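Local coordinates for protein putative glycoside hydrolase (Bacteroides ovatus, PDB 4ONZ) that is a putative glycoside hydrolase of unestablished specificity, probably with a beta-propeller fold like that of its beta-fructosidase clan relatives, at residues 202-205 and 211-214; 221-224 and 230-233; 180-185 and 191-196; 133-138 and 144-149. All blocks are in the same frame, centred on the assembly; numbering follows the deposited sequence. Where two conformers were deposited one is given.

How the contacts relate
Along the chain the order is contact 4, contact 3, contact 1 and contact 2, each closing before the next opens. Contacts 1 and 3 and the 221-222 part of contact 2 lie in one mixed sheet, in which strand 200-204 runs between 180-187 and 210-214, and 221-222 follows at the far side of 210-214; 230-233 belongs to the loop after it. Contact 4 lies in a separate antiparallel four-stranded sheet. Centres of contacts 1 and 2 are about 8 Å apart, those of 1 and 3 about 11 Å, and those of 2 and 4 about 18 Å. Met202 and Ile182 of the mixed sheet pack against Leu135 of contact 4, so apolar side chains join the two sheets, consistent with adjoining propeller blades.

Contact 1. Residues 202-205 and 211-214; sequences MYWG and AATS
Met202, a selenomethionine, pairs with Ala212 through two backbone hydrogen bonds, Met202 N to Ala212 O at 3.0 Å and Ala212 N to Met202 O at 2.9 Å, which define an antiparallel hydrogen-bonded pair. A chi1 of 74° starts its side chain on the Ala212 side of the sheet, and the extended chain beyond leaves terminal CE beside Ala212 CB at 4.0 Å. Tyr203 faces Ala211 in the following non-hydrogen-bonded pair, where the CA atoms are 4.3 Å apart. The Tyr203 side chain lies on the Ala211 side of the sheet, and its OH is bonded to Pro293 O. Trp204 reaches across with its indole: NE1 gives a weak hydrogen bond to Ala211 O at 3.0 Å, the oxygen standing at the ring edge, near its plane. The bend of 144° at the hydrogen is the evidence for weakness. Ala212 CB is 3.8 Å from Trp204 CD1, approaching obliquely, while Tyr210 stacks on the indole. Ala211 O also receives the backbone N of Val223 in the next strand, so this carbonyl appears to take two donors: the weak indole bond is added to the backbone one, and the buried N-H finds an acceptor without taking that oxygen away from the sheet.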
loop_
_atom_site.group_PDB
_atom_site.type_symbol
_atom_site.label_atom_id
_atom_site.label_comp_id
_atom_site.label_asym_id
_atom_site.label_seq_id
_atom_site.Cartn_x
_atom_site.Cartn_y
_atom_site.Cartn_z
HETATM N N MSE A 202 4.947 -11.467 4.363
HETATM C CA MSE A 202 4.059 -10.481 3.751
HETATM C C MSE A 202 2.899 -11.124 3.075
HETATM O O MSE A 202 2.983 -12.263 2.628
HETATM C CB MSE A 202 4.760 -9.564 2.739
HETATM C CG MSE A 202 5.116 -10.211 1.405
HETATM SE SE MSE A 202 5.804 -8.854 0.169
HETATM C CE MSE A 202 6.048 -9.962 -1.424
ATOM N N TYR A 203 1.775 -10.419 3.081
ATOM C CA TYR A 203 0.644 -10.781 2.246
ATOM C C TYR A 203 0.897 -9.982 0.986
ATOM O O TYR A 203 1.606 -8.978 1.029
ATOM C CB TYR A 203 -0.687 -10.382 2.873
ATOM C CG TYR A 203 -0.923 -11.112 4.166
ATOM C CD1 TYR A 203 -1.279 -12.456 4.161
ATOM C CD2 TYR A 203 -0.735 -10.484 5.389
ATOM C CE1 TYR A 203 -1.464 -13.145 5.342
ATOM C CE2 TYR A 203 -0.920 -11.170 6.576
ATOM C CZ TYR A 203 -1.289 -12.500 6.547
ATOM O OH TYR A 203 -1.472 -13.190 7.734
ATOM N N TRP A 204 0.356 -10.434 -0.140
ATOM C CA TRP A 204 0.484 -9.704 -1.376
ATOM C C TRP A 204 -0.602 -10.129 -2.365
ATOM O O TRP A 204 -1.159 -11.231 -2.251
ATOM C CB TRP A 204 1.881 -9.908 -1.989
ATOM C CG TRP A 204 2.156 -11.323 -2.473
ATOM C CD1 TRP A 204 2.685 -12.358 -1.735
ATOM C CD2 TRP A 204 1.924 -11.844 -3.783
ATOM N NE1 TRP A 204 2.798 -13.484 -2.520
ATOM C CE2 TRP A 204 2.334 -13.197 -3.776
ATOM C CE3 TRP A 204 1.409 -11.301 -4.972
ATOM C CZ2 TRP A 204 2.228 -14.015 -4.893
ATOM C CZ3 TRP A 204 1.302 -12.123 -6.089
ATOM C CH2 TRP A 204 1.708 -13.468 -6.040
ATOM N N GLY A 205 -0.905 -9.248 -3.304
ATOM C CA GLY A 205 -1.819 -9.552 -4.396
ATOM C C GLY A 205 -2.936 -8.563 -4.644
ATOM O O GLY A 205 -3.260 -7.734 -3.788
ATOM N N ALA A 211 0.635 -14.991 -0.043
ATOM C CA ALA A 211 1.654 -14.757 0.958
ATOM C C ALA A 211 3.039 -15.068 0.405
ATOM O O ALA A 211 3.182 -15.740 -0.625
ATOM C CB ALA A 211 1.382 -15.584 2.200
ATOM N N ALA A 212 4.051 -14.517 1.056
ATOM C CA ALA A 212 5.436 -14.781 0.696
ATOM C C ALA A 212 6.306 -14.618 1.927
ATOM O O ALA A 212 5.970 -13.848 2.824
ATOM C CB ALA A 212 5.903 -13.851 -0.401
ATOM N N THR A 213 7.412 -15.362 1.969
ATOM C CA THR A 213 8.350 -15.283 3.075
ATOM C C THR A 213 9.709 -14.810 2.551
ATOM O O THR A 213 9.964 -14.862 1.349
ATOM C CB THR A 213 8.483 -16.643 3.779
ATOM O OG1 THR A 213 9.058 -17.588 2.878
ATOM C CG2 THR A 213 7.121 -17.151 4.254
ATOM N N SER A 214 10.573 -14.355 3.454
ATOM C CA SER A 214 11.908 -13.881 3.078
ATOM C C SER A 214 12.890 -13.917 4.243
ATOM O O SER A 214 12.510 -13.702 5.387
ATOM C CB SER A 214 11.811 -12.433 2.565
ATOM O OG SER A 214 13.082 -11.894 2.201
#

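Contact 2. Residues 221-224 and 230-233; sequences YPVL and LMKI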
loop_
_atom_site.group_PDB
_atom_site.type_symbol
_atom_site.label_atom_id
_atom_site.label_comp_id
_atom_site.label_asym_id
_atom_site.label_seq_id
_atom_site.Cartn_x
_atom_site.Cartn_y
_atom_site.Cartn_z
ATOM N N TYR A 221 9.733 -15.301 -1.380
ATOM C CA TYR A 221 9.353 -16.644 -1.819
ATOM C C TYR A 221 7.849 -16.844 -1.672
ATOM O O TYR A 221 7.366 -17.027 -0.560
ATOM C CB TYR A 221 10.133 -17.684 -0.993
ATOM C CG TYR A 221 11.604 -17.670 -1.340
ATOM C CD1 TYR A 221 12.431 -16.655 -0.883
ATOM C CD2 TYR A 221 12.156 -18.645 -2.167
ATOM C CE1 TYR A 221 13.770 -16.614 -1.229
ATOM C CE2 TYR A 221 13.495 -18.616 -2.513
ATOM C CZ TYR A 221 14.299 -17.601 -2.034
ATOM O OH TYR A 221 15.633 -17.549 -2.373
ATOM N N PRO A 222 7.105 -16.803 -2.798
ATOM C CA PRO A 222 5.660 -16.962 -2.721
ATOM C C PRO A 222 5.294 -18.313 -2.114
ATOM O O PRO A 222 5.971 -19.318 -2.372
ATOM C CB PRO A 222 5.213 -16.865 -4.173
ATOM C CG PRO A 222 6.283 -16.076 -4.858
ATOM C CD PRO A 222 7.554 -16.450 -4.158
ATOM N N VAL A 223 4.247 -18.338 -1.302
ATOM C CA VAL A 223 3.845 -19.572 -0.649
ATOM C C VAL A 223 3.022 -20.388 -1.632
ATOM O O VAL A 223 2.056 -19.885 -2.216
ATOM C CB VAL A 223 3.077 -19.324 0.661
ATOM C CG1 VAL A 223 2.674 -20.647 1.316
ATOM C CG2 VAL A 223 3.940 -18.513 1.620
ATOM N N LEU A 224 3.438 -21.643 -1.804
ATOM C CA LEU A 224 2.819 -22.585 -2.730
ATOM C C LEU A 224 2.016 -23.645 -1.984
ATOM O O LEU A 224 2.359 -24.007 -0.861
ATOM C CB LEU A 224 3.909 -23.284 -3.542
ATOM C CG LEU A 224 4.829 -22.372 -4.353
ATOM C CD1 LEU A 224 5.939 -23.173 -5.010
ATOM C CD2 LEU A 224 4.042 -21.599 -5.393
ATOM N N LEU A 230 0.286 -21.106 -6.534
ATOM C CA LEU A 230 0.216 -20.010 -5.562
ATOM C C LEU A 230 -0.972 -20.256 -4.647
ATOM O O LEU A 230 -2.095 -20.467 -5.123
ATOM C CB LEU A 230 0.043 -18.672 -6.274
ATOM C CG LEU A 230 1.207 -18.228 -7.151
ATOM C CD1 LEU A 230 0.804 -17.051 -8.031
ATOM C CD2 LEU A 230 2.402 -17.893 -6.272
HETATM N N MSE A 231 -0.735 -20.212 -3.339
HETATM C CA MSE A 231 -1.788 -20.452 -2.367
HETATM C C MSE A 231 -2.587 -19.206 -2.088
HETATM O O MSE A 231 -2.049 -18.219 -1.578
HETATM C CB MSE A 231 -1.167 -20.918 -1.055
HETATM C CG MSE A 231 -2.279 -21.206 -0.053
HETATM SE SE MSE A 231 -1.522 -21.922 1.606
HETATM C CE MSE A 231 -0.807 -20.229 2.279
ATOM N N LYS A 232 -3.885 -19.248 -2.388
ATOM C CA LYS A 232 -4.768 -18.108 -2.139
ATOM C C LYS A 232 -5.344 -18.206 -0.739
ATOM O O LYS A 232 -5.880 -19.249 -0.352
ATOM C CB LYS A 232 -5.916 -18.064 -3.144
ATOM C CG LYS A 232 -5.479 -17.881 -4.577
ATOM C CD LYS A 232 -6.658 -17.946 -5.526
ATOM C CE LYS A 232 -6.177 -17.755 -6.950
ATOM N NZ LYS A 232 -7.296 -17.734 -7.925
ATOM N N ILE A 233 -5.236 -17.116 0.011
ATOM C CA ILE A 233 -5.775 -17.031 1.357
ATOM C C ILE A 233 -7.241 -16.611 1.295
ATOM O O ILE A 233 -8.075 -17.192 1.978
ATOM C CB ILE A 233 -4.943 -16.069 2.211
ATOM C CG1 ILE A 233 -3.510 -16.618 2.289
ATOM C CG2 ILE A 233 -5.562 -15.934 3.593
ATOM C CD1 ILE A 233 -2.552 -15.758 3.079
HETATM O O HOH W 1 0.619 -17.656 -1.341
#
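Val223 and Met231, a selenomethionine, share the one direct hydrogen bond of this contact: Met231 N donates to Val223 O at 3.0 Å. The bond is nearly straight, 171° at the hydrogen, with the donor tilted 18° from the carbonyl plane. It accompanies a single backbone bridge between Leu224 and Leu230, whose CA atoms lie 4.6 Å apart. No longer ladder forms.

Water may supply the other polar link. Water 1 stands 2.8 Å from Val223 O and 2.7 Å from Met231 O and is placed to bridge the two carbonyls, although it has more acceptors nearby than protons to give, so both bonds need not be made at once.

Apolar contacts flank this polar strip. Leu230 sends CD2 to Pro222 CB, 3.7 Å away, and the same methyl is 4.1 Å from Leu224 CD2, so one branch of Leu230 touches two residues of 221-224. Val223 and Met231 run side by side in the same direction; their CG1 and CE tips meet, but Met231 has a second conformer, which makes that touch doubtful. Tyr294 packs on both residues, and Tyr168 bonds to Pro222 O.

The segments are thus joined by one direct bond and a possible water bridge, both using Val223 O, while apolar contacts, chiefly Leu230 CD2 on Pro222 and Leu224, supply most of the remaining fit at the surface.

Contact 3. Residues 180-185 and 191-196; sequences GSILTK and LVIDKV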
loop_
_atom_site.group_PDB
_atom_site.type_symbol
_atom_site.label_atom_id
_atom_site.label_comp_id
_atom_site.label_asym_id
_atom_site.label_seq_id
_atom_site.Cartn_x
_atom_site.Cartn_y
_atom_site.Cartn_z
ATOM N N GLY A 180 2.233 -5.353 -1.956
ATOM C CA GLY A 180 2.877 -6.158 -0.911
ATOM C C GLY A 180 2.740 -5.564 0.481
ATOM O O GLY A 180 3.196 -4.451 0.716
ATOM N N SER A 181 2.126 -6.317 1.398
ATOM C CA SER A 181 1.897 -5.868 2.781
ATOM C C SER A 181 2.690 -6.674 3.818
ATOM O O SER A 181 2.264 -7.752 4.272
ATOM C CB SER A 181 0.412 -5.941 3.113
ATOM O OG SER A 181 -0.313 -5.119 2.239
ATOM N N ILE A 182 3.839 -6.133 4.202
ATOM C CA ILE A 182 4.717 -6.787 5.164
ATOM C C ILE A 182 4.049 -6.806 6.542
ATOM O O ILE A 182 3.292 -5.894 6.869
ATOM C CB ILE A 182 6.079 -6.079 5.232
ATOM C CG1 ILE A 182 6.767 -6.146 3.869
ATOM C CG2 ILE A 182 6.956 -6.722 6.292
ATOM C CD1 ILE A 182 8.043 -5.344 3.783
ATOM N N LEU A 183 4.285 -7.871 7.304
ATOM C CA LEU A 183 3.737 -7.990 8.656
ATOM C C LEU A 183 4.492 -7.056 9.610
ATOM O O LEU A 183 5.727 -7.024 9.610
ATOM C CB LEU A 183 3.819 -9.431 9.171
ATOM C CG LEU A 183 3.267 -9.664 10.586
ATOM C CD1 LEU A 183 1.800 -9.283 10.663
ATOM C CD2 LEU A 183 3.461 -11.110 10.991
ATOM N N THR A 184 3.729 -6.306 10.409
ATOM C CA THR A 184 4.266 -5.377 11.396
ATOM C C THR A 184 3.549 -5.547 12.739
ATOM O O THR A 184 2.523 -6.244 12.842
ATOM C CB THR A 184 4.105 -3.899 10.971
ATOM O OG1 THR A 184 2.713 -3.553 10.944
ATOM C CG2 THR A 184 4.735 -3.624 9.593
ATOM N N LYS A 185 4.093 -4.895 13.759
ATOM C CA LYS A 185 3.492 -4.885 15.092
ATOM C C LYS A 185 3.920 -3.601 15.793
ATOM O O LYS A 185 4.926 -3.006 15.424
ATOM C CB LYS A 185 3.978 -6.074 15.923
ATOM C CG LYS A 185 5.442 -5.974 16.334
ATOM C CD LYS A 185 5.854 -7.093 17.276
ATOM C CE LYS A 185 7.315 -6.931 17.662
ATOM N NZ LYS A 185 7.839 -8.090 18.435
ATOM N N LEU A 191 5.545 1.295 14.773
ATOM C CA LEU A 191 5.191 0.087 14.047
ATOM C C LEU A 191 6.480 -0.437 13.439
ATOM O O LEU A 191 7.172 0.281 12.728
ATOM C CB LEU A 191 4.165 0.353 12.943
ATOM C CG LEU A 191 2.764 0.826 13.360
ATOM C CD1 LEU A 191 1.868 0.971 12.141
ATOM C CD2 LEU A 191 2.135 -0.120 14.371
ATOM N N VAL A 192 6.799 -1.692 13.722
ATOM C CA VAL A 192 8.016 -2.304 13.196
ATOM C C VAL A 192 7.709 -3.628 12.524
ATOM O O VAL A 192 6.744 -4.295 12.882
ATOM C CB VAL A 192 9.040 -2.553 14.320
ATOM C CG1 VAL A 192 9.343 -1.249 15.040
ATOM C CG2 VAL A 192 8.553 -3.618 15.300
ATOM N N ILE A 193 8.542 -3.999 11.558
ATOM C CA ILE A 193 8.430 -5.273 10.860
ATOM C C ILE A 193 8.564 -6.405 11.873
ATOM O O ILE A 193 9.382 -6.323 12.800
ATOM C CB ILE A 193 9.495 -5.362 9.737
ATOM C CG1 ILE A 193 9.078 -4.433 8.598
ATOM C CG2 ILE A 193 9.665 -6.797 9.239
ATOM C CD1 ILE A 193 10.123 -4.211 7.527
ATOM N N ASP A 194 7.743 -7.442 11.732
ATOM C CA ASP A 194 7.790 -8.577 12.662
ATOM C C ASP A 194 7.811 -9.906 11.919
ATOM O O ASP A 194 7.119 -10.070 10.923
ATOM C CB ASP A 194 6.618 -8.543 13.630
ATOM C CG ASP A 194 6.759 -9.573 14.756
ATOM O OD1 ASP A 194 7.890 -9.792 15.239
ATOM O OD2 ASP A 194 5.735 -10.162 15.155
ATOM N N LYS A 195 8.604 -10.851 12.420
ATOM C CA LYS A 195 8.771 -12.151 11.772
ATOM C C LYS A 195 7.702 -13.190 12.101
ATOM O O LYS A 195 6.905 -13.021 13.021
ATOM C CB LYS A 195 10.150 -12.732 12.111
ATOM C CG LYS A 195 11.313 -11.947 11.520
ATOM C CD LYS A 195 12.633 -12.674 11.744
ATOM C CE LYS A 195 13.751 -12.051 10.925
ATOM N NZ LYS A 195 14.954 -12.929 10.873
ATOM N N VAL A 196 7.711 -14.260 11.309
ATOM C CA VAL A 196 6.854 -15.423 11.492
ATOM C C VAL A 196 7.755 -16.641 11.362
ATOM O O VAL A 196 8.410 -16.826 10.332
ATOM C CB VAL A 196 5.745 -15.521 10.431
ATOM C CG1 VAL A 196 5.024 -16.858 10.546
ATOM C CG2 VAL A 196 4.768 -14.358 10.563
#
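The flat carboxylate of Asp194 has the aliphatic chain of Lys185 over one face: Lys185 CD stands 3.6 Å from Asp194 CG, almost straight above it. Lys185 NZ continues over that face and comes 3.6 Å from Asp194 OD1, a long salt bridge approached from above the plane. Asp194 OD2 belongs instead to Arg254, whose NE makes a salt bridge with it, so the two cations divide the carboxylate between its oxygens. Asp194 carries its CG opposite the backbone N (chi1 -170°), which turns the group toward Lys185.

The two backbones supply three hydrogen bonds. Lys185 and Val192 bond reciprocally, each N to the other's O at 2.9 Å, and Asp194 N reaches Leu183 O at 3.0 Å from 38° out of the carbonyl plane. Between them Thr184 faces Ile193 in a non-hydrogen-bonded pair with diverging side chains. Beyond Thr184, toward Gly180, apolar tips meet: Leu183 CD2 touches Val196 CG2 at 3.5 Å at roughly a right angle, and Ile182 CG2 touches Ile193 CG1.

A backbone bond from Ile193 to Met126 links to the neighbouring four-stranded sheet. The three cross-strand bonds mark an antiparallel beta hairpin of strands 180-187 and 190-193, which Thr184, bonded to Ala252 of strand 245-255, ties into the mixed sheet.

Contact 4. Residues 133-138 and 144-149; sequences VMLYTA and ARLAVA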
loop_
_atom_site.group_PDB
_atom_site.type_symbol
_atom_site.label_atom_id
_atom_site.label_comp_id
_atom_site.label_asym_id
_atom_site.label_seq_id
_atom_site.Cartn_x
_atom_site.Cartn_y
_atom_site.Cartn_z
ATOM N N VAL A 133 11.730 -0.440 4.206
ATOM C CA VAL A 133 11.578 -1.325 3.058
ATOM C C VAL A 133 10.316 -0.941 2.301
ATOM O O VAL A 133 9.229 -0.895 2.890
ATOM C CB VAL A 133 11.477 -2.804 3.496
ATOM C CG1 VAL A 133 11.391 -3.711 2.273
ATOM C CG2 VAL A 133 12.694 -3.190 4.327
HETATM N N MSE A 134 10.467 -0.677 1.003
HETATM C CA MSE A 134 9.347 -0.325 0.156
HETATM C C MSE A 134 9.077 -1.424 -0.831
HETATM O O MSE A 134 9.981 -1.877 -1.543
HETATM C CB MSE A 134 9.602 0.963 -0.615
HETATM C CG MSE A 134 8.447 1.314 -1.558
HETATM SE SE MSE A 134 8.985 2.803 -2.709
HETATM C CE MSE A 134 9.026 4.257 -1.406
ATOM N N LEU A 135 7.825 -1.874 -0.840
ATOM C CA LEU A 135 7.306 -2.799 -1.844
ATOM C C LEU A 135 6.448 -1.920 -2.743
ATOM O O LEU A 135 5.552 -1.223 -2.251
ATOM C CB LEU A 135 6.460 -3.909 -1.229
ATOM C CG LEU A 135 7.174 -5.172 -0.736
ATOM C CD1 LEU A 135 7.597 -6.051 -1.897
ATOM C CD2 LEU A 135 8.373 -4.837 0.133
ATOM N N TYR A 136 6.740 -1.944 -4.038
ATOM C CA TYR A 136 6.051 -1.133 -5.019
ATOM C C TYR A 136 5.917 -1.893 -6.345
ATOM O O TYR A 136 6.421 -2.998 -6.507
ATOM C CB TYR A 136 6.807 0.206 -5.229
ATOM C CG TYR A 136 8.163 0.086 -5.900
ATOM C CD1 TYR A 136 9.309 -0.240 -5.172
ATOM C CD2 TYR A 136 8.304 0.302 -7.263
ATOM C CE1 TYR A 136 10.550 -0.349 -5.802
ATOM C CE2 TYR A 136 9.540 0.215 -7.890
ATOM C CZ TYR A 136 10.657 -0.120 -7.159
ATOM O OH TYR A 136 11.882 -0.217 -7.793
ATOM N N THR A 137 5.225 -1.294 -7.297
ATOM C CA THR A 137 5.041 -1.922 -8.594
ATOM C C THR A 137 5.944 -1.265 -9.628
ATOM O O THR A 137 5.893 -0.044 -9.794
ATOM C CB THR A 137 3.588 -1.742 -9.062
ATOM O OG1 THR A 137 2.698 -2.213 -8.048
ATOM C CG2 THR A 137 3.330 -2.481 -10.373
ATOM N N ALA A 138 6.780 -2.068 -10.291
ATOM C CA ALA A 138 7.614 -1.602 -11.404
ATOM C C ALA A 138 6.796 -1.869 -12.663
ATOM O O ALA A 138 6.288 -2.978 -12.854
ATOM C CB ALA A 138 8.927 -2.362 -11.451
ATOM N N ALA A 144 3.364 -5.607 -14.837
ATOM C CA ALA A 144 3.417 -4.836 -13.605
ATOM C C ALA A 144 3.960 -5.889 -12.629
ATOM O O ALA A 144 3.389 -6.992 -12.523
ATOM C CB ALA A 144 2.041 -4.369 -13.202
ATOM N N ARG A 145 5.074 -5.583 -11.959
ATOM C CA ARG A 145 5.743 -6.569 -11.099
ATOM C C ARG A 145 6.205 -5.985 -9.765
ATOM O O ARG A 145 6.732 -4.887 -9.711
ATOM C CB ARG A 145 6.942 -7.195 -11.846
ATOM C CG ARG A 145 6.575 -7.911 -13.152
ATOM C CD ARG A 145 7.789 -8.481 -13.880
ATOM N NE ARG A 145 8.570 -7.421 -14.514
ATOM C CZ ARG A 145 9.688 -7.614 -15.204
ATOM N NH1 ARG A 145 10.198 -8.832 -15.348
ATOM N NH2 ARG A 145 10.305 -6.567 -15.746
ATOM N N LEU A 146 5.974 -6.740 -8.696
ATOM C CA LEU A 146 6.336 -6.310 -7.359
ATOM C C LEU A 146 7.861 -6.160 -7.238
ATOM O O LEU A 146 8.617 -7.087 -7.571
ATOM C CB LEU A 146 5.784 -7.304 -6.344
ATOM C CG LEU A 146 5.799 -6.911 -4.874
ATOM C CD1 LEU A 146 5.030 -5.618 -4.620
ATOM C CD2 LEU A 146 5.202 -8.048 -4.061
ATOM N N ALA A 147 8.278 -4.983 -6.775
ATOM C CA ALA A 147 9.680 -4.644 -6.624
ATOM C C ALA A 147 9.960 -4.124 -5.232
ATOM O O ALA A 147 9.045 -3.711 -4.494
ATOM C CB ALA A 147 10.081 -3.621 -7.675
ATOM N N VAL A 148 11.245 -4.129 -4.881
ATOM C CA VAL A 148 11.693 -3.715 -3.566
ATOM C C VAL A 148 12.739 -2.614 -3.647
ATOM O O VAL A 148 13.675 -2.718 -4.441
ATOM C CB VAL A 148 12.364 -4.894 -2.818
ATOM C CG1 VAL A 148 12.821 -4.461 -1.427
ATOM C CG2 VAL A 148 11.429 -6.092 -2.727
ATOM N N ALA A 149 12.587 -1.595 -2.796
ATOM C CA ALA A 149 13.580 -0.530 -2.626
ATOM C C ALA A 149 13.793 -0.341 -1.128
ATOM O O ALA A 149 12.891 -0.624 -0.338
ATOM C CB ALA A 149 13.112 0.787 -3.251
HETATM O O HOH W 2 13.433 -2.380 -7.324
#
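Tyr136 and Ala147 form the middle pair of an antiparallel beta hairpin, strands 132-139 and 144-151, the two inner strands of a four-stranded sheet consistent with one blade of a propeller. Ala147 CB lies over one face of the Tyr136 ring, 3.8 Å from its centroid and 21° off the normal, a CH-pi contact. A chi1 of 68° swings the ring over toward the facing strand, and Ala149 CB comes obliquely to Tyr136 CE1 at 3.8 Å.

Six backbone hydrogen bonds hold the register, two in each of the pairs Met134-Ala149, Tyr136-Ala147 and Ala138-Arg145; the shortest, Ala147 N to Tyr136 O, is 2.7 Å. Leu135-Val148 and Thr137-Leu146 alternate with them as non-hydrogen-bonded pairs. On the sheet face bearing those side chains, Leu135 CD1 touches Val148 CG2 at 3.9 Å and lies against Leu146, though Leu146 has a second conformer, which leaves that touch doubtful. Thr137 CG2 meets Ala144 CB at 3.6 Å.

Farther out, Met202 packs on Leu135, Cys119 and Lys159 approach Tyr136 from the two outer strands, and Arg145 NH1 bonds to Asn173 O. At the tyrosine's end, water 2 is 2.7 Å from Tyr136 OH and donates to Val148 O at 2.9 Å, linking the phenol to the facing strand.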